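Local coordinates for protein 8-demethyl-8-aminoriboflavin-5'-phosphate synthase (Streptomyces davawensis, PDB 5MLD) that replaces the C-8 methyl group of riboflavin-5'-phosphate with an amino group taken from glutamate, making 8-amino-8-demethylriboflavin 5'-phosphate on the way to the antibiotic roseoflavin, at residues A2-I7 with E81-V86; H47-E52 with H101-K106; E77-A82 with F120-K125; D116-P121 with T209-A214; K125-L130 with L152-P157. One frame throughout, in Å; residues are numbered along the deposited sequence.

Contact 1: residues A2-I7 with E81-V86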
# COMPACT_ATOMS: atom_id res chain seq x y z
N ALA A 2 25.80 22.76 -15.08
CA ALA A 2 25.15 22.75 -13.77
C ALA A 2 24.23 21.54 -13.66
O ALA A 2 23.83 20.94 -14.66
CB ALA A 2 24.36 24.03 -13.55
N LEU A 3 23.91 21.18 -12.42
CA LEU A 3 22.92 20.14 -12.17
C LEU A 3 21.54 20.61 -12.61
O LEU A 3 21.23 21.80 -12.61
CB LEU A 3 22.91 19.78 -10.69
CG LEU A 3 24.22 19.22 -10.15
CD1 LEU A 3 24.14 19.21 -8.65
CD2 LEU A 3 24.41 17.83 -10.67
N LYS A 4 20.69 19.64 -12.97
CA LYS A 4 19.36 19.93 -13.48
C LYS A 4 18.33 19.16 -12.68
O LYS A 4 18.52 17.97 -12.40
CB LYS A 4 19.21 19.55 -14.96
CG LYS A 4 20.22 20.23 -15.87
CD LYS A 4 20.20 19.60 -17.24
CE LYS A 4 21.48 19.93 -17.99
NZ LYS A 4 21.22 20.69 -19.25
N ALA A 5 17.22 19.83 -12.35
CA ALA A 5 16.07 19.20 -11.72
C ALA A 5 14.91 19.23 -12.71
O ALA A 5 14.57 20.29 -13.24
CB ALA A 5 15.68 19.92 -10.44
N LEU A 6 14.30 18.07 -12.94
CA LEU A 6 13.16 17.95 -13.83
C LEU A 6 11.94 17.64 -12.96
O LEU A 6 11.93 16.65 -12.24
CB LEU A 6 13.38 16.85 -14.86
CG LEU A 6 12.19 16.63 -15.80
CD1 LEU A 6 11.89 17.91 -16.63
CD2 LEU A 6 12.45 15.44 -16.68
N ILE A 7 10.93 18.51 -13.01
CA ILE A 7 9.72 18.36 -12.20
C ILE A 7 8.59 18.02 -13.15
O ILE A 7 8.29 18.80 -14.06
CB ILE A 7 9.41 19.64 -11.41
CG1 ILE A 7 10.65 20.07 -10.60
CG2 ILE A 7 8.19 19.39 -10.51
CD1 ILE A 7 10.53 21.44 -9.92
N GLU A 81 18.74 13.12 -18.84
CA GLU A 81 19.65 14.23 -18.60
C GLU A 81 19.51 14.85 -17.21
O GLU A 81 20.44 15.51 -16.75
CB GLU A 81 19.46 15.32 -19.65
CG GLU A 81 19.74 14.88 -21.07
CD GLU A 81 19.35 15.95 -22.09
OE1 GLU A 81 19.38 17.15 -21.73
OE2 GLU A 81 19.01 15.61 -23.24
N ALA A 82 18.38 14.65 -16.54
CA ALA A 82 18.14 15.35 -15.28
C ALA A 82 18.85 14.63 -14.14
O ALA A 82 18.79 13.40 -14.02
CB ALA A 82 16.64 15.43 -15.00
N ASP A 83 19.51 15.41 -13.29
CA ASP A 83 20.17 14.85 -12.12
C ASP A 83 19.19 14.61 -10.99
O ASP A 83 19.38 13.68 -10.19
CB ASP A 83 21.30 15.78 -11.69
CG ASP A 83 22.21 16.13 -12.84
OD1 ASP A 83 23.03 15.26 -13.20
OD2 ASP A 83 22.09 17.25 -13.41
N ILE A 84 18.13 15.41 -10.93
CA ILE A 84 17.06 15.23 -9.95
C ILE A 84 15.76 15.06 -10.73
O ILE A 84 15.49 15.82 -11.66
CB ILE A 84 16.96 16.43 -8.99
CG1 ILE A 84 18.24 16.58 -8.15
CG2 ILE A 84 15.79 16.24 -8.06
CD1 ILE A 84 18.38 17.93 -7.52
N LEU A 85 14.97 14.05 -10.36
CA LEU A 85 13.63 13.84 -10.90
C LEU A 85 12.63 14.04 -9.77
O LEU A 85 12.68 13.32 -8.77
CB LEU A 85 13.49 12.44 -11.51
CG LEU A 85 12.07 12.17 -12.04
CD1 LEU A 85 11.79 13.07 -13.24
CD2 LEU A 85 11.86 10.72 -12.43
N VAL A 86 11.79 15.04 -9.89
CA VAL A 86 10.72 15.26 -8.92
C VAL A 86 9.42 14.91 -9.62
O VAL A 86 9.01 15.61 -10.56
CB VAL A 86 10.68 16.71 -8.42
CG1 VAL A 86 9.50 16.87 -7.45
CG2 VAL A 86 12.02 17.09 -7.78
O HOH W 1 23.11 18.16 -15.53

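Contact 2: residues H47-E52 with H101-K106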
# COMPACT_ATOMS: atom_id res chain seq x y z
N HIS A 47 1.38 16.43 -23.40
CA HIS A 47 2.19 15.81 -24.43
C HIS A 47 1.63 14.46 -24.84
O HIS A 47 1.02 13.74 -24.04
CB HIS A 47 3.62 15.66 -23.93
CG HIS A 47 4.27 16.97 -23.65
ND1 HIS A 47 4.87 17.72 -24.64
CD2 HIS A 47 4.35 17.70 -22.51
CE1 HIS A 47 5.32 18.85 -24.12
NE2 HIS A 47 5.02 18.86 -22.83
N ASP A 48 1.85 14.12 -26.11
CA ASP A 48 1.30 12.91 -26.70
C ASP A 48 2.23 11.75 -26.37
O ASP A 48 3.25 11.54 -27.02
CB ASP A 48 1.14 13.10 -28.20
CG ASP A 48 0.57 11.89 -28.90
OD1 ASP A 48 -0.15 11.11 -28.25
OD2 ASP A 48 0.86 11.73 -30.10
N ILE A 49 1.86 10.97 -25.35
CA ILE A 49 2.64 9.82 -24.90
C ILE A 49 1.78 8.57 -25.04
O ILE A 49 0.76 8.45 -24.35
CB ILE A 49 3.10 9.98 -23.44
CG1 ILE A 49 3.88 11.28 -23.22
CG2 ILE A 49 3.86 8.74 -22.97
CD1 ILE A 49 5.13 11.41 -24.02
N GLU A 50 2.19 7.64 -25.90
CA GLU A 50 1.36 6.47 -26.18
C GLU A 50 1.38 5.50 -25.00
O GLU A 50 2.44 5.14 -24.49
CB GLU A 50 1.83 5.75 -27.45
CG GLU A 50 1.04 4.48 -27.75
CD GLU A 50 -0.47 4.72 -27.82
OE1 GLU A 50 -0.92 5.66 -28.51
OE2 GLU A 50 -1.22 3.95 -27.17
N GLN A 51 0.18 5.09 -24.57
CA GLN A 51 0.02 4.19 -23.43
C GLN A 51 0.17 2.72 -23.82
O GLN A 51 0.59 1.90 -22.99
CB GLN A 51 -1.35 4.41 -22.80
CG GLN A 51 -1.70 3.48 -21.64
CD GLN A 51 -3.11 3.71 -21.14
OE1 GLN A 51 -4.00 4.08 -21.91
NE2 GLN A 51 -3.31 3.54 -19.84
N GLU A 52 -0.19 2.37 -25.05
CA GLU A 52 -0.25 0.96 -25.42
C GLU A 52 1.14 0.36 -25.53
O GLU A 52 2.14 1.06 -25.77
CB GLU A 52 -1.00 0.79 -26.74
CG GLU A 52 -2.50 1.02 -26.62
CD GLU A 52 -3.20 1.13 -27.95
OE1 GLU A 52 -2.79 0.43 -28.91
OE2 GLU A 52 -4.17 1.92 -28.04
N HIS A 101 1.44 7.16 -13.80
CA HIS A 101 1.50 5.71 -13.94
C HIS A 101 2.01 5.30 -15.33
O HIS A 101 2.85 4.41 -15.45
CB HIS A 101 0.10 5.17 -13.67
CG HIS A 101 0.03 3.73 -13.31
ND1 HIS A 101 -1.01 3.22 -12.56
CD2 HIS A 101 0.83 2.68 -13.59
CE1 HIS A 101 -0.84 1.93 -12.39
NE2 HIS A 101 0.26 1.56 -13.02
N VAL A 102 1.50 5.96 -16.38
CA VAL A 102 1.97 5.67 -17.74
C VAL A 102 3.46 5.99 -17.85
O VAL A 102 4.24 5.19 -18.39
CB VAL A 102 1.15 6.47 -18.77
CG1 VAL A 102 1.77 6.32 -20.16
CG2 VAL A 102 -0.28 5.95 -18.79
N ILE A 103 3.87 7.17 -17.37
CA ILE A 103 5.27 7.58 -17.48
C ILE A 103 6.15 6.55 -16.80
O ILE A 103 7.18 6.14 -17.34
CB ILE A 103 5.50 8.98 -16.88
CG1 ILE A 103 4.74 10.05 -17.67
CG2 ILE A 103 7.02 9.29 -16.85
CD1 ILE A 103 4.88 9.91 -19.17
N LEU A 104 5.76 6.13 -15.59
CA LEU A 104 6.57 5.17 -14.85
C LEU A 104 6.58 3.80 -15.53
O LEU A 104 7.61 3.11 -15.55
CB LEU A 104 6.07 5.06 -13.41
CG LEU A 104 6.27 6.27 -12.49
CD1 LEU A 104 5.54 6.05 -11.18
CD2 LEU A 104 7.75 6.48 -12.23
N GLU A 105 5.45 3.38 -16.10
CA GLU A 105 5.42 2.14 -16.89
C GLU A 105 6.43 2.19 -18.03
O GLU A 105 7.18 1.23 -18.27
CB GLU A 105 4.02 1.89 -17.44
CG GLU A 105 3.02 1.35 -16.42
CD GLU A 105 1.59 1.35 -16.95
OE1 GLU A 105 1.31 2.07 -17.96
OE2 GLU A 105 0.76 0.60 -16.38
N LYS A 106 6.45 3.30 -18.79
CA LYS A 106 7.38 3.40 -19.91
C LYS A 106 8.82 3.53 -19.43
O LYS A 106 9.74 2.98 -20.07
CB LYS A 106 6.98 4.58 -20.79
CG LYS A 106 5.60 4.36 -21.39
CD LYS A 106 5.16 5.51 -22.29
CE LYS A 106 5.78 5.46 -23.68
NZ LYS A 106 5.17 4.45 -24.56
O HOH W 2 2.10 2.56 -20.54
O HOH W 3 4.25 1.50 -23.90

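Contact 3: residues E77-A82 with F120-K125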
# COMPACT_ATOMS: atom_id res chain seq x y z
N GLU A 77 14.49 11.57 -22.95
CA GLU A 77 15.81 12.19 -22.99
C GLU A 77 15.97 13.23 -21.90
O GLU A 77 17.04 13.35 -21.31
CB GLU A 77 16.07 12.79 -24.37
CG GLU A 77 17.50 13.28 -24.58
CD GLU A 77 18.57 12.25 -24.21
OE1 GLU A 77 19.59 12.66 -23.62
OE2 GLU A 77 18.40 11.04 -24.49
N LYS A 78 14.91 14.00 -21.60
CA LYS A 78 14.98 14.94 -20.48
C LYS A 78 15.19 14.20 -19.16
O LYS A 78 15.92 14.67 -18.28
CB LYS A 78 13.72 15.80 -20.42
CG LYS A 78 13.63 16.82 -21.55
CD LYS A 78 12.54 17.86 -21.30
CE LYS A 78 12.62 18.95 -22.36
NZ LYS A 78 13.88 19.73 -22.24
N ILE A 79 14.54 13.05 -18.98
CA ILE A 79 14.71 12.29 -17.75
C ILE A 79 16.13 11.74 -17.66
O ILE A 79 16.74 11.74 -16.59
CB ILE A 79 13.67 11.16 -17.68
CG1 ILE A 79 12.25 11.74 -17.60
CG2 ILE A 79 13.95 10.26 -16.50
CD1 ILE A 79 11.16 10.70 -17.81
N ARG A 80 16.67 11.27 -18.78
CA ARG A 80 18.05 10.79 -18.77
C ARG A 80 19.03 11.90 -18.41
O ARG A 80 20.05 11.64 -17.76
CB ARG A 80 18.42 10.21 -20.13
CG ARG A 80 17.79 8.88 -20.42
CD ARG A 80 18.19 8.47 -21.82
NE ARG A 80 18.28 7.03 -21.94
CZ ARG A 80 19.34 6.33 -21.56
NH1 ARG A 80 20.40 6.94 -21.03
NH2 ARG A 80 19.35 5.02 -21.70
N GLU A 81 18.74 13.12 -18.84
CA GLU A 81 19.65 14.23 -18.60
C GLU A 81 19.51 14.85 -17.21
O GLU A 81 20.44 15.51 -16.75
CB GLU A 81 19.46 15.32 -19.65
CG GLU A 81 19.74 14.88 -21.07
CD GLU A 81 19.35 15.95 -22.09
OE1 GLU A 81 19.38 17.15 -21.73
OE2 GLU A 81 19.01 15.61 -23.24
N ALA A 82 18.38 14.65 -16.54
CA ALA A 82 18.14 15.35 -15.28
C ALA A 82 18.85 14.63 -14.14
O ALA A 82 18.79 13.40 -14.02
CB ALA A 82 16.64 15.43 -15.00
N PHE A 120 22.44 0.47 -14.37
CA PHE A 120 21.24 0.88 -15.07
C PHE A 120 21.36 2.36 -15.47
O PHE A 120 22.10 3.12 -14.84
CB PHE A 120 20.00 0.64 -14.20
CG PHE A 120 19.86 -0.78 -13.71
CD1 PHE A 120 20.25 -1.86 -14.51
CD2 PHE A 120 19.33 -1.04 -12.45
CE1 PHE A 120 20.12 -3.17 -14.04
CE2 PHE A 120 19.20 -2.35 -11.99
CZ PHE A 120 19.60 -3.42 -12.79
N PRO A 121 20.64 2.78 -16.52
CA PRO A 121 20.85 4.13 -17.07
C PRO A 121 20.55 5.26 -16.09
O PRO A 121 21.13 6.34 -16.24
CB PRO A 121 19.88 4.18 -18.26
CG PRO A 121 19.62 2.80 -18.60
CD PRO A 121 19.72 1.99 -17.35
N LEU A 122 19.68 5.05 -15.11
CA LEU A 122 19.29 6.12 -14.21
C LEU A 122 20.06 6.09 -12.89
O LEU A 122 19.73 6.84 -11.96
CB LEU A 122 17.77 6.08 -13.96
CG LEU A 122 16.95 6.23 -15.25
CD1 LEU A 122 15.46 6.27 -14.99
CD2 LEU A 122 17.37 7.47 -16.03
N TYR A 123 21.08 5.24 -12.78
CA TYR A 123 21.95 5.25 -11.61
C TYR A 123 22.57 6.62 -11.39
O TYR A 123 22.83 7.38 -12.33
CB TYR A 123 23.05 4.19 -11.77
CG TYR A 123 22.82 2.99 -10.87
CD1 TYR A 123 21.73 2.16 -11.06
CD2 TYR A 123 23.70 2.69 -9.83
CE1 TYR A 123 21.51 1.07 -10.25
CE2 TYR A 123 23.49 1.61 -9.02
CZ TYR A 123 22.39 0.80 -9.22
OH TYR A 123 22.16 -0.29 -8.41
N ASN A 124 22.81 6.93 -10.11
CA ASN A 124 23.43 8.16 -9.61
C ASN A 124 22.53 9.37 -9.72
O ASN A 124 23.01 10.50 -9.52
CB ASN A 124 24.77 8.43 -10.31
CG ASN A 124 25.67 7.25 -10.18
OD1 ASN A 124 26.03 6.89 -9.06
ND2 ASN A 124 25.98 6.60 -11.29
N LYS A 125 21.25 9.18 -10.00
CA LYS A 125 20.30 10.28 -9.96
C LYS A 125 19.56 10.29 -8.63
O LYS A 125 19.65 9.36 -7.82
CB LYS A 125 19.35 10.19 -11.16
CG LYS A 125 20.08 10.30 -12.49
CD LYS A 125 19.12 10.07 -13.64
CE LYS A 125 19.84 10.15 -14.96
NZ LYS A 125 20.45 11.48 -15.16
O HOH W 4 20.63 8.31 -18.23

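Contact 4: residues D116-P121 with T209-A214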
# COMPACT_ATOMS: atom_id res chain seq x y z
N ASP A 116 30.01 1.08 -19.87
CA ASP A 116 31.21 1.31 -19.08
C ASP A 116 30.96 1.27 -17.58
O ASP A 116 31.86 0.90 -16.82
CB ASP A 116 31.85 2.65 -19.47
CG ASP A 116 32.65 2.56 -20.76
OD1 ASP A 116 33.81 2.09 -20.71
OD2 ASP A 116 32.13 2.95 -21.83
N THR A 117 29.75 1.62 -17.12
CA THR A 117 29.49 1.58 -15.69
C THR A 117 28.99 0.22 -15.23
O THR A 117 29.13 -0.10 -14.04
CB THR A 117 28.43 2.60 -15.28
OG1 THR A 117 27.20 2.29 -15.96
CG2 THR A 117 28.86 4.01 -15.68
N LYS A 118 28.39 -0.56 -16.12
CA LYS A 118 27.66 -1.76 -15.73
C LYS A 118 26.58 -1.40 -14.71
O LYS A 118 26.33 -2.13 -13.74
CB LYS A 118 28.59 -2.84 -15.20
CG LYS A 118 29.79 -3.12 -16.10
CD LYS A 118 29.36 -3.53 -17.50
CE LYS A 118 30.56 -3.88 -18.37
NZ LYS A 118 31.45 -4.88 -17.70
N GLN A 119 25.92 -0.27 -14.94
CA GLN A 119 24.83 0.19 -14.10
C GLN A 119 23.63 0.50 -14.98
O GLN A 119 23.76 0.76 -16.17
CB GLN A 119 25.23 1.42 -13.29
CG GLN A 119 26.27 1.13 -12.22
CD GLN A 119 26.87 2.38 -11.65
OE1 GLN A 119 26.60 3.49 -12.11
NE2 GLN A 119 27.72 2.21 -10.62
N PHE A 120 22.44 0.47 -14.37
CA PHE A 120 21.24 0.88 -15.07
C PHE A 120 21.36 2.36 -15.47
O PHE A 120 22.10 3.12 -14.84
CB PHE A 120 20.00 0.64 -14.20
CG PHE A 120 19.86 -0.78 -13.71
CD1 PHE A 120 20.25 -1.86 -14.51
CD2 PHE A 120 19.33 -1.04 -12.45
CE1 PHE A 120 20.12 -3.17 -14.04
CE2 PHE A 120 19.20 -2.35 -11.99
CZ PHE A 120 19.60 -3.42 -12.79
N PRO A 121 20.64 2.78 -16.52
CA PRO A 121 20.85 4.13 -17.07
C PRO A 121 20.55 5.26 -16.09
O PRO A 121 21.13 6.34 -16.24
CB PRO A 121 19.88 4.18 -18.26
CG PRO A 121 19.62 2.80 -18.60
CD PRO A 121 19.72 1.99 -17.35
N THR A 209 30.09 3.07 -7.65
CA THR A 209 31.01 2.31 -8.50
C THR A 209 30.58 0.87 -8.65
O THR A 209 31.30 0.08 -9.27
CB THR A 209 32.44 2.37 -7.96
OG1 THR A 209 32.48 1.85 -6.62
CG2 THR A 209 32.97 3.80 -7.97
N THR A 210 29.42 0.51 -8.10
CA THR A 210 28.91 -0.85 -8.16
C THR A 210 28.85 -1.34 -9.59
O THR A 210 28.34 -0.64 -10.47
CB THR A 210 27.51 -0.91 -7.55
OG1 THR A 210 27.52 -0.31 -6.25
CG2 THR A 210 27.03 -2.36 -7.45
N ASP A 211 29.38 -2.54 -9.82
CA ASP A 211 29.32 -3.23 -11.11
C ASP A 211 28.21 -4.27 -11.00
O ASP A 211 28.41 -5.35 -10.44
CB ASP A 211 30.68 -3.85 -11.42
CG ASP A 211 30.73 -4.58 -12.76
OD1 ASP A 211 29.68 -5.02 -13.28
OD2 ASP A 211 31.86 -4.73 -13.28
N LEU A 212 27.02 -3.95 -11.54
CA LEU A 212 25.90 -4.87 -11.41
C LEU A 212 26.13 -6.16 -12.20
O LEU A 212 25.57 -7.21 -11.86
CB LEU A 212 24.60 -4.21 -11.89
CG LEU A 212 24.31 -2.85 -11.25
CD1 LEU A 212 23.00 -2.28 -11.82
CD2 LEU A 212 24.21 -2.97 -9.74
N GLU A 213 26.91 -6.08 -13.28
CA GLU A 213 27.24 -7.27 -14.04
C GLU A 213 28.06 -8.24 -13.20
O GLU A 213 27.81 -9.45 -13.20
CB GLU A 213 27.98 -6.89 -15.32
CG GLU A 213 28.32 -8.05 -16.23
CD GLU A 213 28.96 -7.57 -17.51
OE1 GLU A 213 30.16 -7.23 -17.49
OE2 GLU A 213 28.24 -7.50 -18.54
N ALA A 214 29.04 -7.72 -12.47
CA ALA A 214 29.86 -8.55 -11.59
C ALA A 214 29.04 -9.11 -10.44
O ALA A 214 29.16 -10.30 -10.10
CB ALA A 214 31.06 -7.74 -11.08
O HOH W 5 31.10 0.16 -12.26

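Contact 5: residues K125-L130 with L152-P157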
# COMPACT_ATOMS: atom_id res chain seq x y z
N LYS A 125 21.25 9.18 -10.00
CA LYS A 125 20.30 10.28 -9.96
C LYS A 125 19.56 10.29 -8.63
O LYS A 125 19.65 9.36 -7.82
CB LYS A 125 19.35 10.19 -11.16
CG LYS A 125 20.08 10.30 -12.49
CD LYS A 125 19.12 10.07 -13.64
CE LYS A 125 19.84 10.15 -14.96
NZ LYS A 125 20.45 11.48 -15.16
N VAL A 126 18.83 11.37 -8.38
CA VAL A 126 18.16 11.58 -7.09
C VAL A 126 16.70 11.86 -7.37
O VAL A 126 16.37 12.57 -8.33
CB VAL A 126 18.81 12.73 -6.31
CG1 VAL A 126 18.01 13.06 -5.06
CG2 VAL A 126 20.25 12.39 -5.93
N ALA A 127 15.82 11.30 -6.54
CA ALA A 127 14.38 11.46 -6.69
C ALA A 127 13.79 12.21 -5.50
O ALA A 127 14.21 12.02 -4.35
CB ALA A 127 13.67 10.11 -6.84
N GLY A 128 12.81 13.06 -5.79
CA GLY A 128 11.98 13.66 -4.78
C GLY A 128 10.53 13.60 -5.23
O GLY A 128 10.23 13.19 -6.36
N LEU A 129 9.65 14.02 -4.35
CA LEU A 129 8.23 13.84 -4.61
C LEU A 129 7.48 15.05 -4.07
O LEU A 129 7.74 15.49 -2.95
CB LEU A 129 7.76 12.56 -3.94
CG LEU A 129 6.47 11.90 -4.36
CD1 LEU A 129 6.51 11.58 -5.86
CD2 LEU A 129 6.37 10.65 -3.55
N LEU A 130 6.57 15.60 -4.89
CA LEU A 130 5.57 16.56 -4.44
C LEU A 130 4.19 15.96 -4.68
O LEU A 130 3.92 15.43 -5.76
CB LEU A 130 5.70 17.89 -5.20
CG LEU A 130 7.03 18.63 -5.07
CD1 LEU A 130 7.05 19.81 -6.00
CD2 LEU A 130 7.29 19.10 -3.61
N LEU A 152 14.99 1.61 -10.27
CA LEU A 152 15.58 2.08 -11.52
C LEU A 152 16.98 2.64 -11.35
O LEU A 152 17.70 2.77 -12.34
CB LEU A 152 14.68 3.16 -12.15
CG LEU A 152 13.25 2.77 -12.48
CD1 LEU A 152 12.53 3.97 -13.09
CD2 LEU A 152 13.21 1.55 -13.42
N GLY A 153 17.37 3.02 -10.14
CA GLY A 153 18.67 3.62 -9.98
C GLY A 153 18.69 4.90 -9.17
O GLY A 153 19.78 5.41 -8.87
N TYR A 154 17.52 5.43 -8.81
CA TYR A 154 17.44 6.67 -8.05
C TYR A 154 17.77 6.45 -6.58
O TYR A 154 17.39 5.44 -5.98
CB TYR A 154 16.03 7.29 -8.16
CG TYR A 154 15.77 7.90 -9.51
CD1 TYR A 154 16.14 9.21 -9.77
CD2 TYR A 154 15.15 7.17 -10.51
CE1 TYR A 154 15.93 9.78 -11.01
CE2 TYR A 154 14.92 7.73 -11.76
CZ TYR A 154 15.32 9.04 -12.00
OH TYR A 154 15.12 9.61 -13.23
N SER A 155 18.48 7.41 -6.00
CA SER A 155 18.69 7.48 -4.56
C SER A 155 17.71 8.47 -3.96
O SER A 155 17.37 9.49 -4.58
CB SER A 155 20.12 7.92 -4.23
OG SER A 155 21.05 7.00 -4.76
N VAL A 156 17.26 8.18 -2.75
CA VAL A 156 16.24 8.98 -2.09
C VAL A 156 16.85 9.52 -0.80
O VAL A 156 17.23 8.74 0.08
CB VAL A 156 14.98 8.16 -1.80
CG1 VAL A 156 13.86 9.05 -1.25
CG2 VAL A 156 14.52 7.47 -3.09
N PRO A 157 16.95 10.83 -0.64
CA PRO A 157 17.44 11.40 0.61
C PRO A 157 16.37 11.32 1.68
O PRO A 157 15.23 10.94 1.37
CB PRO A 157 17.74 12.86 0.23
CG PRO A 157 16.76 13.16 -0.86
CD PRO A 157 16.46 11.86 -1.57
O HOH W 6 21.37 7.17 -7.45

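Contact 1: residues A2-I7 with E81-V86
Leu-6 is held by Ile-84 and Val-86 through the backbone of two neighbouring parallel strands. Leu-6 N gives Ile-84 O a nearly straight bond (2.8 Å, 173° at the hydrogen), and Val-86 N returns one to Leu-6 O at 2.9 Å. One step earlier Ile-84 N donates to Lys-4 O over 3.0 Å, and Asp-83 N adds a weak, bent bond to the same oxygen. CA-H...O contacts such as Ile-7 CA to Val-86 O, 3.3 Å, accompany these bonds.

The polar side-chain grip comes from Asp-83. Its chi1 of -51° sets CG beside its own backbone N, and OD2 meets the backbone of residues 2-4. There OD2 takes Lys-4 N on its anti lone pair at 2.8 Å, while a water joins OD2 to Ala-2 O. Aspartate is short enough to stand in for a backbone acceptor here. The side chains of Leu-3 and Asp-83 cross at about a right angle, Leu-3 CD2 3.5 Å from Asp-83 CG.

The apolar contacts divide between the two faces. Ala-5, Ile-7, Ile-84 and Val-86 share one face, where beta-branched residues suit the extended backbone; Ala-5 CB meets Ile-84 CB at 4.0 Å, and Ile-7 lies side by side with Val-86. Leu-6 points to the other face, where Ala-82, from the turn after helix 72-81, meets it CB to CB at 3.6 Å, the alanine leaving room for the leucine.

Helices 20-34 and 183-205 pack on the Ile-7 face, and Ile-79 of helix 72-81 on Leu-6. Helices against both faces of a parallel sheet are characteristic of the flavodoxin-like alpha/beta sandwich.

Contact 2: residues H47-E52 with H101-K106
Ile-49 lays its CG2 methyl against the aliphatic part of Lys-106, with CD 3.5 Å away, and the same methyl meets Ile-103 CD1 at 4.1 Å. The lysine chain can pack this way and still use its charge: bends at chi3 (79°) and chi4 (76°) bring first CE and then NZ round to the loop, where NZ donates to Glu-50 O at 2.8 Å, in the plane of that carbonyl. Beside it Gln-51 crosses Val-102 at about a right angle, its CG 4.0 Å from Val-102 CG2.

Two waters extend the seam. One donates to both Gln-51 O and Glu-105 OE1; the other accepts from Lys-106 NZ and donates to Glu-52 O.

Farther out, Glu-50 braces the loop: OE2 takes Glu-52 N at 2.8 Å, and OE1 forms salt bridges with Arg-68 and Lys-65. Trp-72 touches Ile-49 and Ile-103 as well as making a cation-pi contact with Lys-106, so an apolar, branched residue suits position 49. Ser-98 of the second subunit bonds to both Gln-51 NE2 and Glu-105 OE1, polar ends suited to an interface. Helix 98-107 is thus part of a subunit interface of the homotetramer, whose subunits have the flavodoxin-like fold, and the Lys-106 side chain lies about 8 Å from a bound aminoflavin product.

Contact 3: residues E77-A82 with F120-K125
Lys-125 sends its ammonium group into the C-terminal end of helix 72-81, the tight part of the contact. NZ donates to Arg-80 O at 2.6 Å and to Ala-82 O at 2.8 Å. It stands above both carbonyl planes, about 50° out of each. The chain runs extended as far as CE, and chi4 of -60° then turns NZ in between the two oxygens. A lysine fits because it is long enough to cross from the loop, and its positive charge probably gains from the partial negative charge of a helix end. Beside it the packing is apolar but less close: Leu-122 CD2 stands 4.4 Å from Ile-79 CG2, and Tyr-154 touches both residues.

The outer side is looser. Arg-80 carries its guanidinium obliquely past Pro-121, with NH2 3.6 Å from CB of the proline, and Met-110 touches both. A water donates to Pro-121 O at 2.8 Å and only weakly to Arg-80 O.

Two overlapping beta turns shape the loop, type I from Phe-120 to Tyr-123 and type II from Leu-122 to Lys-125. Asn-124 takes the positive phi (72°) of the second, a conformation asparagine tolerates well. Here the two turns carry the chain from the loop after helix 98-107 into strand 125-132 of the flavodoxin-like alpha/beta fold.

Contact 4: residues D116-P121 with T209-A214
Lys-118 and Leu-212 join the two segments through the backbone, Leu-212 N donating to Lys-118 O at 2.9 Å where the chains run 69° apart. The side chain of Lys-118 runs on past Asp-211 to Glu-213. CB of the lysine rests 3.1 Å from Asp-211 OD1, the two side chains lying side by side. Bends at chi2 (-58°) and chi4 turn CD and then NZ, and NZ makes a salt bridge with Glu-213 OE1 at 2.7 Å, meeting it from above the carboxylate plane. Asp-211 is the N-cap of helix 212-220: its OD1 accepts Ala-214 N at 2.9 Å, a role that suits a short acid. The lysine charge close by may also offset the two acids.

Gln-119 reaches the chain just before the helix. Its NE2 donates to Thr-210 O at 2.9 Å, in the carbonyl plane and on a lone pair, and a second time to Tyr-208 O, while OE1 accepts from Asn-124. An amide can both give and take in this way.

Leu-212 sets its CD1 methyl over the centre of the Phe-120 ring, 3.6 Å above it and 6° off the normal, a CH-pi contact; a branched leucine can put a methyl squarely on an aromatic face.

Asn-195 of the third subunit bonds to Thr-210 OG1, and Pro-236 of the fourth packs on Phe-120 and Leu-212. The contact thus fastens the start of helix 212-220 to the loop between helix 98-107 and strand 125-132, beside two subunit interfaces.

Contact 5: residues K125-L130 with L152-P157
Tyr-154 meets Lys-125 because chi1 of -73° holds its CG beside the backbone N and chi2 of -87° sets the turn of the ring, with its CD1-CE1 side toward Lys-125 and Val-126. CE1 comes within 3.4 Å of Lys-125 CB, an oblique approach. Val-126 C lies at the ring edge, near its plane, 3.6 Å from CD1. Ala-127 is small enough to let the tyrosine close in, with the two CB atoms 3.9 Å apart.

Two backbone bonds join strand 125-132 to the short, weakly bonded strand 154-155 in parallel register. Ser-155 N donates almost straight (175°) to Lys-125 O at 2.9 Å, and Ala-127 N to Ser-155 O at 3.1 Å. A water is gripped by three groups, donating to Lys-125 O and Gly-153 O and accepting from Ser-155 OG, which also bonds to Tyr-208 OH. Farther on, Pro-157 CD packs on Val-126 CG1 at 4.0 Å and lies 3.6 Å from Ala-127 O. That oxygen is buried with no hydrogen-bond partner, and proline, lacking an N-H, cannot supply one.

Gly-153, with positive phi, forms the Schellman motif that ends helix 138-152; a CB there would jam against Leu-152 O. Strand 125-132, this helix and strand 154-155 make a beta-alpha-beta unit. The helix packs on Ala-127 and Tyr-154, helix 183-205 covers Val-126 from the other face, strand 84-92 lies along the far edge of 125-132, and Val-156 makes backbone bonds to the third subunit.

Overall arrangement
Contacts 1 and 5 are two seams of one sheet, their centres 10 Å apart, joined because strands 84-92 and 125-132 are neighbours: Leu-85 N lies 2.9 Å from Val-126 O. Contact 3, centred 9 Å from contact 1 and 11 Å from contact 5, shares Glu-81 and Ala-82 with contact 1 and Lys-125 with contact 5. Contact 4 continues outward from contact 3 through their shared Phe-120 and Pro-121, and contacts 3, 4 and 5 all touch the third subunit. Contact 2 touches none of the others and lies nearest a bound aminoflavin, about 8 Å from the side chain of Lys-106; the side chain of Ile-7 in contact 1 is about 11 Å from one.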